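Long-range contacts in DUF5624 domain-containing protein (Legionella pneumophila subsp. pneumophila, PDB 4JX2), which is of unknown function but is probably secreted, and combines a helix-rich DUF5624 region with a small mixed beta sheet: residues M141-K152 and C186-L197; Y219-M227 and G414-P423. One frame throughout, in Å; residues are numbered along the deposited sequence.

Contact 1 (M141-K152 and C186-L197); sequences MENLLKDIQAVK and CSMAGNYMSDVL
M193, a selenomethionine, is a knob from segment 186-197 of helix 175-197 that enters a hole formed by M141, L144, L145 and I148. Its CG stands anti to the carbonyl carbon (chi1 -72°) and the chain bends only at its end, carrying CE across I148 CD1 and to L144 CD2 at 3.6 Å. The long, pliable side chain suits this gap between two nearly antiparallel helices, whose axes approach to 9.3 Å at an angle of 151° between directions. L145 answers as the reciprocal knob among G190, M193, S194 and L197: G190 has no side chain to stand between the helices where the CD1 methyl of L145 packs. One turn before L145, M141 crosses V196 at about a right angle, SE to CG1 3.7 Å, while L123 of helix 119-131 packs on both M141 and M193. L37 of the second subunit covers L144 and I148.

Packing opens out at the margins. L197 is partly exposed and reaches the backbone of E142, whose own side chain starts away from the partner helix. At the other end the aliphatic root of K152 lies against C186, CB to CB 3.6 Å, and its NZ continues to a salt bridge with D183. The two segments thus meet through apolar shape matching, while polar ends such as those of K152 and S194, the latter bonded to Q430 O, find partners beyond the interface.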
loop_
_atom_site.group_PDB
_atom_site.type_symbol
_atom_site.label_atom_id
_atom_site.label_comp_id
_atom_site.label_asym_id
_atom_site.label_seq_id
_atom_site.Cartn_x
_atom_site.Cartn_y
_atom_site.Cartn_z
HETATM N N MSE A 141 -32.638 -4.854 -13.209
HETATM C CA MSE A 141 -32.406 -5.539 -14.478
HETATM C C MSE A 141 -33.282 -4.956 -15.588
HETATM O O MSE A 141 -32.783 -4.754 -16.704
HETATM C CB MSE A 141 -32.622 -7.049 -14.383
HETATM C CG MSE A 141 -31.974 -7.778 -15.557
HETATM SE SE MSE A 141 -32.390 -9.648 -15.681
HETATM C CE MSE A 141 -30.952 -10.319 -14.708
ATOM N N GLU A 142 -34.568 -4.653 -15.283
ATOM C CA GLU A 142 -35.478 -4.056 -16.262
ATOM C C GLU A 142 -34.872 -2.737 -16.816
ATOM O O GLU A 142 -34.887 -2.500 -18.027
ATOM C CB GLU A 142 -36.846 -3.813 -15.629
ATOM C CG GLU A 142 -37.888 -3.252 -16.596
ATOM C CD GLU A 142 -37.820 -1.780 -16.995
ATOM O OE1 GLU A 142 -37.391 -0.932 -16.172
ATOM O OE2 GLU A 142 -38.212 -1.479 -18.147
ATOM N N ASN A 143 -34.336 -1.897 -15.914
ATOM C CA ASN A 143 -33.734 -0.622 -16.253
ATOM C C ASN A 143 -32.431 -0.827 -17.013
ATOM O O ASN A 143 -32.200 -0.132 -18.008
ATOM C CB ASN A 143 -33.511 0.193 -15.001
ATOM C CG ASN A 143 -32.896 1.509 -15.305
ATOM O OD1 ASN A 143 -33.575 2.442 -15.784
ATOM N ND2 ASN A 143 -31.583 1.571 -15.096
ATOM N N LEU A 144 -31.594 -1.792 -16.562
ATOM C CA LEU A 144 -30.347 -2.153 -17.220
ATOM C C LEU A 144 -30.638 -2.573 -18.678
ATOM O O LEU A 144 -29.976 -2.069 -19.589
ATOM C CB LEU A 144 -29.619 -3.264 -16.450
ATOM C CG LEU A 144 -28.207 -3.607 -16.951
ATOM C CD1 LEU A 144 -27.280 -2.397 -16.905
ATOM C CD2 LEU A 144 -27.600 -4.721 -16.135
ATOM N N LEU A 145 -31.666 -3.436 -18.897
ATOM C CA LEU A 145 -32.083 -3.898 -20.218
ATOM C C LEU A 145 -32.563 -2.698 -21.085
ATOM O O LEU A 145 -32.164 -2.576 -22.251
ATOM C CB LEU A 145 -33.169 -4.977 -20.063
ATOM C CG LEU A 145 -33.995 -5.393 -21.292
ATOM C CD1 LEU A 145 -33.126 -5.758 -22.467
ATOM C CD2 LEU A 145 -34.859 -6.569 -20.961
ATOM N N LYS A 146 -33.382 -1.811 -20.505
ATOM C CA LYS A 146 -33.861 -0.601 -21.171
ATOM C C LYS A 146 -32.668 0.251 -21.668
ATOM O O LYS A 146 -32.634 0.649 -22.829
ATOM C CB LYS A 146 -34.745 0.200 -20.199
ATOM C CG LYS A 146 -35.160 1.565 -20.712
ATOM C CD LYS A 146 -36.038 2.338 -19.723
ATOM C CE LYS A 146 -35.257 3.025 -18.625
ATOM N NZ LYS A 146 -36.142 3.832 -17.751
ATOM N N ASP A 147 -31.682 0.484 -20.799
ATOM C CA ASP A 147 -30.529 1.330 -21.109
ATOM C C ASP A 147 -29.576 0.680 -22.148
ATOM O O ASP A 147 -28.973 1.410 -22.944
ATOM C CB ASP A 147 -29.804 1.751 -19.809
ATOM C CG ASP A 147 -30.627 2.707 -18.928
ATOM O OD1 ASP A 147 -31.492 3.450 -19.478
ATOM O OD2 ASP A 147 -30.383 2.747 -17.708
ATOM N N ILE A 148 -29.510 -0.675 -22.197
ATOM C CA ILE A 148 -28.723 -1.426 -23.192
ATOM C C ILE A 148 -29.391 -1.308 -24.583
ATOM O O ILE A 148 -28.695 -1.233 -25.597
ATOM C CB ILE A 148 -28.529 -2.904 -22.759
ATOM C CG1 ILE A 148 -27.480 -2.992 -21.647
ATOM C CG2 ILE A 148 -28.145 -3.820 -23.941
ATOM C CD1 ILE A 148 -27.622 -4.141 -20.787
ATOM N N GLN A 149 -30.728 -1.248 -24.613
ATOM C CA GLN A 149 -31.490 -1.098 -25.852
ATOM C C GLN A 149 -31.245 0.293 -26.434
ATOM O O GLN A 149 -31.008 0.407 -27.636
ATOM C CB GLN A 149 -32.975 -1.385 -25.624
ATOM C CG GLN A 149 -33.815 -1.414 -26.897
ATOM C CD GLN A 149 -35.210 -1.927 -26.627
ATOM O OE1 GLN A 149 -35.821 -1.650 -25.576
ATOM N NE2 GLN A 149 -35.736 -2.705 -27.572
ATOM N N ALA A 150 -31.226 1.331 -25.578
ATOM C CA ALA A 150 -30.929 2.713 -25.980
ATOM C C ALA A 150 -29.510 2.800 -26.567
ATOM O O ALA A 150 -29.345 3.405 -27.627
ATOM C CB ALA A 150 -31.074 3.653 -24.790
ATOM N N VAL A 151 -28.513 2.129 -25.932
ATOM C CA VAL A 151 -27.125 2.117 -26.411
ATOM C C VAL A 151 -27.027 1.431 -27.762
ATOM O O VAL A 151 -26.353 1.976 -28.640
ATOM C CB VAL A 151 -26.136 1.498 -25.398
ATOM C CG1 VAL A 151 -24.797 1.136 -26.064
ATOM C CG2 VAL A 151 -25.922 2.452 -24.221
ATOM N N LYS A 152 -27.701 0.251 -27.941
ATOM C CA LYS A 152 -27.705 -0.483 -29.212
ATOM C C LYS A 152 -28.136 0.442 -30.349
ATOM O O LYS A 152 -27.488 0.464 -31.400
ATOM C CB LYS A 152 -28.626 -1.721 -29.162
ATOM C CG LYS A 152 -28.410 -2.680 -30.344
ATOM C CD LYS A 152 -29.379 -3.859 -30.372
ATOM C CE LYS A 152 -29.484 -4.511 -31.729
ATOM N NZ LYS A 152 -28.314 -5.367 -32.012
ATOM N N CYS A 186 -24.767 -5.711 -27.019
ATOM C CA CYS A 186 -26.097 -5.214 -26.646
ATOM C C CYS A 186 -27.163 -6.261 -26.935
ATOM O O CYS A 186 -28.008 -6.533 -26.081
ATOM C CB CYS A 186 -26.409 -3.896 -27.346
ATOM S SG CYS A 186 -25.355 -2.519 -26.824
ATOM N N SER A 187 -27.095 -6.872 -28.123
ATOM C CA SER A 187 -28.034 -7.899 -28.565
ATOM C C SER A 187 -27.978 -9.137 -27.628
ATOM O O SER A 187 -29.023 -9.627 -27.193
ATOM C CB SER A 187 -27.726 -8.284 -30.010
ATOM O OG SER A 187 -28.672 -9.213 -30.511
HETATM N N MSE A 188 -26.763 -9.608 -27.298
HETATM C CA MSE A 188 -26.559 -10.758 -26.431
HETATM C C MSE A 188 -27.092 -10.488 -25.016
HETATM O O MSE A 188 -27.974 -11.214 -24.557
HETATM C CB MSE A 188 -25.073 -11.114 -26.405
HETATM C CG MSE A 188 -24.750 -12.265 -25.502
HETATM SE SE MSE A 188 -22.896 -12.764 -25.712
HETATM C CE MSE A 188 -22.984 -14.556 -24.999
ATOM N N ALA A 189 -26.569 -9.445 -24.344
ATOM C CA ALA A 189 -26.947 -9.048 -22.981
ATOM C C ALA A 189 -28.416 -8.673 -22.867
ATOM O O ALA A 189 -29.059 -9.055 -21.890
ATOM C CB ALA A 189 -26.086 -7.883 -22.524
ATOM N N GLY A 190 -28.930 -7.932 -23.856
ATOM C CA GLY A 190 -30.328 -7.517 -23.920
ATOM C C GLY A 190 -31.279 -8.690 -23.977
ATOM O O GLY A 190 -32.150 -8.828 -23.117
ATOM N N ASN A 191 -31.080 -9.584 -24.948
ATOM C CA ASN A 191 -31.943 -10.761 -25.086
ATOM C C ASN A 191 -31.744 -11.769 -23.949
ATOM O O ASN A 191 -32.686 -12.493 -23.623
ATOM C CB ASN A 191 -31.771 -11.413 -26.432
ATOM C CG ASN A 191 -32.376 -10.591 -27.541
ATOM O OD1 ASN A 191 -33.543 -10.174 -27.479
ATOM N ND2 ASN A 191 -31.602 -10.364 -28.587
ATOM N N TYR A 192 -30.562 -11.773 -23.300
ATOM C CA TYR A 192 -30.330 -12.649 -22.158
ATOM C C TYR A 192 -31.208 -12.156 -20.995
ATOM O O TYR A 192 -31.949 -12.953 -20.408
ATOM C CB TYR A 192 -28.832 -12.716 -21.768
ATOM C CG TYR A 192 -28.613 -13.362 -20.417
ATOM C CD1 TYR A 192 -28.866 -14.722 -20.224
ATOM C CD2 TYR A 192 -28.232 -12.604 -19.312
ATOM C CE1 TYR A 192 -28.728 -15.313 -18.971
ATOM C CE2 TYR A 192 -28.090 -13.185 -18.050
ATOM C CZ TYR A 192 -28.329 -14.545 -17.889
ATOM O OH TYR A 192 -28.223 -15.139 -16.658
HETATM N N MSE A 193 -31.151 -10.834 -20.688
HETATM C CA MSE A 193 -31.937 -10.227 -19.607
HETATM C C MSE A 193 -33.423 -10.405 -19.849
HETATM O O MSE A 193 -34.160 -10.733 -18.915
HETATM C CB MSE A 193 -31.607 -8.758 -19.455
HETATM C CG MSE A 193 -30.251 -8.542 -18.849
HETATM SE SE MSE A 193 -29.801 -6.664 -18.745
HETATM C CE MSE A 193 -27.932 -6.929 -18.970
ATOM N N SER A 194 -33.844 -10.262 -21.119
ATOM C CA SER A 194 -35.224 -10.440 -21.534
ATOM C C SER A 194 -35.723 -11.848 -21.172
ATOM O O SER A 194 -36.807 -11.985 -20.591
ATOM C CB SER A 194 -35.353 -10.191 -23.031
ATOM O OG SER A 194 -36.698 -10.356 -23.442
ATOM N N ASP A 195 -34.891 -12.878 -21.467
ATOM C CA ASP A 195 -35.152 -14.293 -21.225
ATOM C C ASP A 195 -35.262 -14.602 -19.743
ATOM O O ASP A 195 -36.068 -15.445 -19.365
ATOM C CB ASP A 195 -34.048 -15.139 -21.877
ATOM C CG ASP A 195 -34.114 -15.199 -23.402
ATOM O OD1 ASP A 195 -35.182 -14.837 -23.975
ATOM O OD2 ASP A 195 -33.114 -15.625 -24.021
ATOM N N VAL A 196 -34.482 -13.906 -18.907
ATOM C CA VAL A 196 -34.492 -14.077 -17.447
ATOM C C VAL A 196 -35.812 -13.500 -16.880
ATOM O O VAL A 196 -36.499 -14.182 -16.101
ATOM C CB VAL A 196 -33.230 -13.437 -16.793
ATOM C CG1 VAL A 196 -33.426 -13.204 -15.291
ATOM C CG2 VAL A 196 -31.983 -14.274 -17.064
ATOM N N LEU A 197 -36.166 -12.259 -17.295
ATOM C CA LEU A 197 -37.367 -11.555 -16.845
ATOM C C LEU A 197 -38.648 -12.199 -17.410
ATOM O O LEU A 197 -39.716 -12.071 -16.793
ATOM C CB LEU A 197 -37.302 -10.066 -17.211
ATOM C CG LEU A 197 -36.155 -9.250 -16.608
ATOM C CD1 LEU A 197 -35.911 -7.994 -17.404
ATOM C CD2 LEU A 197 -36.388 -8.926 -15.154
#

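Contact 2 (Y219-M227 and G414-P423); sequences YPIPYNNVM and GFPEGISTYP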
loop_
_atom_site.group_PDB
_atom_site.type_symbol
_atom_site.label_atom_id
_atom_site.label_comp_id
_atom_site.label_asym_id
_atom_site.label_seq_id
_atom_site.Cartn_x
_atom_site.Cartn_y
_atom_site.Cartn_z
ATOM N N TYR A 219 -25.744 -16.742 -29.368
ATOM C CA TYR A 219 -24.602 -15.841 -29.264
ATOM C C TYR A 219 -23.343 -16.666 -28.894
ATOM O O TYR A 219 -22.963 -16.730 -27.722
ATOM C CB TYR A 219 -24.923 -14.722 -28.252
ATOM C CG TYR A 219 -26.132 -13.901 -28.649
ATOM C CD1 TYR A 219 -26.022 -12.856 -29.560
ATOM C CD2 TYR A 219 -27.392 -14.168 -28.113
ATOM C CE1 TYR A 219 -27.134 -12.101 -29.938
ATOM C CE2 TYR A 219 -28.510 -13.415 -28.475
ATOM C CZ TYR A 219 -28.378 -12.388 -29.399
ATOM O OH TYR A 219 -29.476 -11.646 -29.781
ATOM N N PRO A 220 -22.711 -17.333 -29.896
ATOM C CA PRO A 220 -21.589 -18.248 -29.601
ATOM C C PRO A 220 -20.307 -17.618 -29.062
ATOM O O PRO A 220 -19.563 -18.337 -28.399
ATOM C CB PRO A 220 -21.323 -18.933 -30.949
ATOM C CG PRO A 220 -21.883 -18.026 -31.951
ATOM C CD PRO A 220 -23.082 -17.422 -31.321
ATOM N N ILE A 221 -20.031 -16.330 -29.346
ATOM C CA ILE A 221 -18.858 -15.654 -28.790
ATOM C C ILE A 221 -19.186 -15.351 -27.322
ATOM O O ILE A 221 -20.149 -14.625 -27.051
ATOM C CB ILE A 221 -18.431 -14.381 -29.569
ATOM C CG1 ILE A 221 -18.133 -14.686 -31.050
ATOM C CG2 ILE A 221 -17.220 -13.712 -28.886
ATOM C CD1 ILE A 221 -18.439 -13.505 -32.001
ATOM N N PRO A 222 -18.435 -15.906 -26.350
ATOM C CA PRO A 222 -18.739 -15.601 -24.935
ATOM C C PRO A 222 -18.746 -14.102 -24.638
ATOM O O PRO A 222 -17.978 -13.360 -25.259
ATOM C CB PRO A 222 -17.582 -16.265 -24.176
ATOM C CG PRO A 222 -17.079 -17.314 -25.086
ATOM C CD PRO A 222 -17.270 -16.805 -26.479
ATOM N N TYR A 223 -19.555 -13.655 -23.647
ATOM C CA TYR A 223 -19.510 -12.255 -23.212
ATOM C C TYR A 223 -18.154 -11.982 -22.549
ATOM O O TYR A 223 -17.694 -10.838 -22.549
ATOM C CB TYR A 223 -20.665 -11.862 -22.280
ATOM C CG TYR A 223 -20.854 -10.365 -22.288
ATOM C CD1 TYR A 223 -21.544 -9.737 -23.324
ATOM C CD2 TYR A 223 -20.266 -9.560 -21.312
ATOM C CE1 TYR A 223 -21.663 -8.349 -23.378
ATOM C CE2 TYR A 223 -20.371 -8.167 -21.360
ATOM C CZ TYR A 223 -21.069 -7.569 -22.397
ATOM O OH TYR A 223 -21.196 -6.205 -22.450
ATOM N N ASN A 224 -17.500 -13.052 -22.023
ATOM C CA ASN A 224 -16.151 -13.029 -21.468
ATOM C C ASN A 224 -15.182 -12.371 -22.476
ATOM O O ASN A 224 -14.365 -11.552 -22.071
ATOM C CB ASN A 224 -15.699 -14.455 -21.167
ATOM C CG ASN A 224 -16.259 -15.150 -19.940
ATOM O OD1 ASN A 224 -16.586 -14.562 -18.915
ATOM N ND2 ASN A 224 -16.258 -16.462 -19.977
ATOM N N ASN A 225 -15.310 -12.700 -23.800
ATOM C CA ASN A 225 -14.485 -12.125 -24.872
ATOM C C ASN A 225 -14.789 -10.622 -25.068
ATOM O O ASN A 225 -13.865 -9.836 -25.310
ATOM C CB ASN A 225 -14.701 -12.871 -26.169
ATOM C CG ASN A 225 -14.130 -14.274 -26.223
ATOM O OD1 ASN A 225 -14.238 -15.083 -25.280
ATOM N ND2 ASN A 225 -13.583 -14.617 -27.382
ATOM N N VAL A 226 -16.065 -10.221 -24.928
ATOM C CA VAL A 226 -16.472 -8.822 -25.037
ATOM C C VAL A 226 -15.815 -8.054 -23.881
ATOM O O VAL A 226 -15.305 -6.957 -24.100
ATOM C CB VAL A 226 -18.018 -8.647 -25.084
ATOM C CG1 VAL A 226 -18.440 -7.198 -24.888
ATOM C CG2 VAL A 226 -18.577 -9.174 -26.385
HETATM N N MSE A 227 -15.788 -8.642 -22.671
HETATM C CA MSE A 227 -15.169 -7.999 -21.515
HETATM C C MSE A 227 -13.690 -7.765 -21.732
HETATM O O MSE A 227 -13.236 -6.667 -21.449
HETATM C CB MSE A 227 -15.409 -8.791 -20.243
HETATM C CG MSE A 227 -16.803 -8.567 -19.723
HETATM SE SE MSE A 227 -17.073 -9.291 -17.994
HETATM C CE MSE A 227 -17.220 -11.256 -18.442
ATOM N N GLY A 414 -8.791 -14.503 -30.465
ATOM C CA GLY A 414 -9.459 -15.177 -29.352
ATOM C C GLY A 414 -10.870 -15.673 -29.590
ATOM O O GLY A 414 -11.568 -16.040 -28.642
ATOM N N PHE A 415 -11.289 -15.723 -30.849
ATOM C CA PHE A 415 -12.641 -16.139 -31.199
ATOM C C PHE A 415 -12.832 -17.645 -31.137
ATOM O O PHE A 415 -11.886 -18.375 -31.441
ATOM C CB PHE A 415 -13.018 -15.621 -32.590
ATOM C CG PHE A 415 -13.142 -14.118 -32.587
ATOM C CD1 PHE A 415 -14.269 -13.499 -32.051
ATOM C CD2 PHE A 415 -12.108 -13.318 -33.063
ATOM C CE1 PHE A 415 -14.371 -12.112 -32.018
ATOM C CE2 PHE A 415 -12.209 -11.931 -33.029
ATOM C CZ PHE A 415 -13.335 -11.334 -32.497
ATOM N N PRO A 416 -14.046 -18.140 -30.754
ATOM C CA PRO A 416 -14.258 -19.599 -30.737
ATOM C C PRO A 416 -13.964 -20.231 -32.095
ATOM O O PRO A 416 -14.133 -19.581 -33.120
ATOM C CB PRO A 416 -15.746 -19.743 -30.371
ATOM C CG PRO A 416 -16.116 -18.486 -29.702
ATOM C CD PRO A 416 -15.274 -17.419 -30.346
ATOM N N GLU A 417 -13.493 -21.485 -32.090
ATOM C CA GLU A 417 -13.171 -22.252 -33.296
ATOM C C GLU A 417 -14.357 -22.205 -34.253
ATOM O O GLU A 417 -15.485 -22.503 -33.849
ATOM C CB GLU A 417 -12.804 -23.702 -32.923
ATOM C CG GLU A 417 -12.350 -24.563 -34.096
ATOM C CD GLU A 417 -11.014 -25.277 -33.953
ATOM O OE1 GLU A 417 -10.600 -25.575 -32.808
ATOM O OE2 GLU A 417 -10.392 -25.562 -35.003
ATOM N N GLY A 418 -14.103 -21.725 -35.469
ATOM C CA GLY A 418 -15.135 -21.572 -36.488
ATOM C C GLY A 418 -15.614 -20.150 -36.714
ATOM O O GLY A 418 -16.321 -19.898 -37.700
ATOM N N ILE A 419 -15.243 -19.218 -35.800
ATOM C CA ILE A 419 -15.597 -17.787 -35.825
ATOM C C ILE A 419 -14.313 -16.962 -36.030
ATOM O O ILE A 419 -13.270 -17.274 -35.434
ATOM C CB ILE A 419 -16.361 -17.386 -34.516
ATOM C CG1 ILE A 419 -17.684 -18.184 -34.369
ATOM C CG2 ILE A 419 -16.628 -15.874 -34.445
ATOM C CD1 ILE A 419 -18.091 -18.525 -32.968
ATOM N N SER A 420 -14.392 -15.905 -36.858
ATOM C CA SER A 420 -13.246 -15.034 -37.163
ATOM C C SER A 420 -13.379 -13.611 -36.556
ATOM O O SER A 420 -12.359 -12.975 -36.243
ATOM C CB SER A 420 -13.042 -14.933 -38.671
ATOM O OG SER A 420 -14.278 -14.727 -39.337
ATOM N N THR A 421 -14.618 -13.111 -36.408
ATOM C CA THR A 421 -14.887 -11.782 -35.844
ATOM C C THR A 421 -16.315 -11.751 -35.286
ATOM O O THR A 421 -17.038 -12.744 -35.386
ATOM C CB THR A 421 -14.634 -10.689 -36.920
ATOM O OG1 THR A 421 -14.623 -9.398 -36.309
ATOM C CG2 THR A 421 -15.635 -10.737 -38.062
ATOM N N TYR A 422 -16.728 -10.608 -34.737
ATOM C CA TYR A 422 -18.093 -10.405 -34.247
ATOM C C TYR A 422 -19.078 -10.257 -35.409
ATOM O O TYR A 422 -18.752 -9.560 -36.377
ATOM C CB TYR A 422 -18.163 -9.158 -33.354
ATOM C CG TYR A 422 -17.409 -9.316 -32.060
ATOM C CD1 TYR A 422 -18.006 -9.919 -30.953
ATOM C CD2 TYR A 422 -16.084 -8.902 -31.947
ATOM C CE1 TYR A 422 -17.309 -10.087 -29.757
ATOM C CE2 TYR A 422 -15.374 -9.072 -30.759
ATOM C CZ TYR A 422 -15.989 -9.673 -29.668
ATOM O OH TYR A 422 -15.297 -9.844 -28.498
ATOM N N PRO A 423 -20.294 -10.863 -35.324
ATOM C CA PRO A 423 -21.285 -10.729 -36.415
ATOM C C PRO A 423 -21.762 -9.293 -36.635
ATOM O O PRO A 423 -21.757 -8.501 -35.690
ATOM C CB PRO A 423 -22.448 -11.599 -35.928
ATOM C CG PRO A 423 -21.849 -12.531 -34.971
ATOM C CD PRO A 423 -20.829 -11.721 -34.251
#
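The turn leading into helix 223-247 passes beside an irregular loop, the CA atoms of I221 and P416 coming within 6.4 Å and those of N225 and G414 within 7.4 Å, and a type II beta turn from P416 to I419 folds the loop round. I221 is the central apolar plug. Its chi1 of -58° sets CG1 beside the backbone N and CG2 beside the carbonyl carbon, which directs CG2 to Y422 CE1 at 3.7 Å, oblique to the ring, and the longer branch to P423, where CD1 reaches the CD corner at 3.7 Å. Its CG1 also lies at the edge of the F415 ring, near the ring plane. A branched isoleucine can therefore touch several walls of the loop at once. The flanking prolines add rigid hydrocarbon: P222 CD faces P416 CG, and P220 CB lies across I419 CD1 at 3.8 Å, toward the exposed margin. Deeper in, V226 CG2 slants against Y422 CE1, and within the loop F415 CE1 sits over one face of the Y422 ring, toward its rim. Y422 suits this place because its ring serves the apolar cluster while its OH reaches a hydrogen bond with G410 O. The polar link between the segments is N225 ND2 to G414 O, 2.8 Å but bent at 125° and weak. G414 has positive phi, a backbone shape suited to glycine, and a sulfate, probably from the crystallisation liquor, lies beside it. Cohesion consequently comes from prolines, isoleucines and rings, with the single bent amide bond adding little directional hold.

Overall arrangement
Contact 1 is a largely buried helix pair, 141-152 with 186-197, packed by interdigitating flexible side chains; contact 2, partly buried, fits a distant loop against the start of helix 223-247 with rigid prolines and rings. Their centres are 19 Å apart and both lie on the same side of the chain's centre. Helix 175-197 serves both: beyond its packing in contact 1, its M181 meets Y422 and its Y184 OH bonds to I221 O. Y219 joins them directly, its OH 2.7 Å from S187 OG and 2.8 Å from N191 ND2, probable hydrogen bonds to polar residues at the flank of the packed face and away from it, so the helix offers different sides to the two contacts.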